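Local structure of CdiI (Burkholderia pseudomallei 1026a, 4G6V) at the interface of chains B and A. The protein is the immunity protein that binds the tRNase toxin domain of CdiA, protecting the cells that make it from contact-dependent growth inhibition. Sequence-based numbering; all coordinates share one arbitrary frame. Chains: chain A, CdiI; chain B, Adhesin/hemolysin.

The interface of chains B and A. Residues chain B 56, 58-59; chain A 72, 75-76, 95, 101.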
# COMPACT_ATOMS: atom_id res chain seq x y z
N ASP B 56 1.30 -15.11 -5.62
CA ASP B 56 1.52 -16.00 -4.47
C ASP B 56 0.46 -15.80 -3.40
O ASP B 56 -0.51 -15.10 -3.62
CB ASP B 56 2.88 -15.68 -3.86
CG ASP B 56 3.06 -14.19 -3.64
OD1 ASP B 56 2.54 -13.65 -2.63
OD2 ASP B 56 3.70 -13.56 -4.51
N VAL B 58 0.49 -14.26 -0.35
CA VAL B 58 0.42 -12.91 0.18
C VAL B 58 -0.35 -11.93 -0.73
O VAL B 58 -1.32 -11.29 -0.30
CB VAL B 58 1.83 -12.34 0.43
CG1 VAL B 58 1.76 -10.85 0.74
CG2 VAL B 58 2.55 -13.10 1.54
N THR B 59 0.10 -11.82 -1.98
CA THR B 59 -0.53 -10.95 -2.99
C THR B 59 -1.96 -11.37 -3.25
O THR B 59 -2.87 -10.53 -3.25
CB THR B 59 0.25 -10.95 -4.32
OG1 THR B 59 1.46 -10.20 -4.16
CG2 THR B 59 -0.56 -10.33 -5.43
N ALA A 72 -0.06 -7.93 -10.98
CA ALA A 72 0.17 -8.26 -9.58
C ALA A 72 1.13 -9.41 -9.44
O ALA A 72 1.71 -9.63 -8.37
CB ALA A 72 -1.15 -8.60 -8.89
N ILE A 75 5.31 -8.68 -8.94
CA ILE A 75 5.92 -8.13 -7.74
C ILE A 75 7.31 -8.72 -7.42
O ILE A 75 8.24 -7.97 -7.18
CB ILE A 75 4.96 -8.16 -6.53
CG1 ILE A 75 3.94 -7.03 -6.66
CG2 ILE A 75 5.70 -8.04 -5.22
CD1 ILE A 75 2.76 -7.10 -5.68
N PRO A 76 7.45 -10.06 -7.45
CA PRO A 76 8.75 -10.69 -7.19
C PRO A 76 9.83 -10.36 -8.22
O PRO A 76 11.02 -10.33 -7.88
CB PRO A 76 8.43 -12.20 -7.27
CG PRO A 76 6.99 -12.30 -7.08
CD PRO A 76 6.38 -11.05 -7.64
N GLN A 95 6.32 -5.64 1.19
CA GLN A 95 5.03 -5.47 0.56
C GLN A 95 4.05 -5.01 1.63
O GLN A 95 3.91 -5.65 2.68
CB GLN A 95 4.58 -6.77 -0.07
CG GLN A 95 3.42 -6.59 -1.00
CD GLN A 95 3.28 -7.73 -1.97
OE1 GLN A 95 4.27 -8.37 -2.35
NE2 GLN A 95 2.06 -8.00 -2.39
N ARG A 101 10.05 -9.08 0.99
CA ARG A 101 10.27 -9.66 -0.33
C ARG A 101 11.74 -9.81 -0.63
O ARG A 101 12.12 -10.33 -1.67
CB ARG A 101 9.63 -8.81 -1.41
CG ARG A 101 8.13 -8.86 -1.42
CD ARG A 101 7.66 -9.93 -2.38
NE ARG A 101 6.20 -9.99 -2.45
CZ ARG A 101 5.52 -11.10 -2.67
NH1 ARG A 101 6.15 -12.26 -2.83
NH2 ARG A 101 4.20 -11.07 -2.72
O HOH W 1 2.88 -11.15 -6.47
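A:Arg101 of the immunity protein reaches B:Asp56 of the toxin in a salt bridge that ties the two proteins together at this patch, a worked example of a charged contact held by second-shell neighbours. The terminal nitrogen NH2 of A:Arg101 gives a hydrogen bond to the carboxylate oxygen OD1 of B:Asp56 over 3.1 Å, entering on the syn side; NH1 and NH2 make weaker contacts with OD2 of B:Asp56. The two side chains arrive from opposite directions, and the carboxylate lies at the guanidinium edge with the planes turned 60° apart, short of a flat two-pronged pairing. Beside this pair, the amide nitrogen NE2 of A:Gln95 donates an almost straight bond, 2.9 Å long, to the hydroxyl OG1 of B:Thr59, an oxygen that sits in the plane of that amide.

Both partners are braced from behind. A:Gln95, extended beyond CG at the end of strand 91-95, turns its OE1 to A:Arg101, whose NE and NH2 grip that oxygen side-on and should fix the guanidinium's rotation. On the toxin, B:Asp56 caps the first turn of helix 57-74: with CG between the backbone N and carbonyl carbon (chi1 48°), OD1 of B:Asp56 also accepts a hydrogen bond from the backbone N of B:Thr59, at 3.1 Å and from above the carboxylate plane. The methyl CG2 of B:Thr59 rests 3.9 Å from CB of A:Ala72. A water completes the junction, linking B:Asp56 OD2 and B:Thr59 OG1 to the backbone O of A:Ala72, which lies 2.7 Å from the water oxygen.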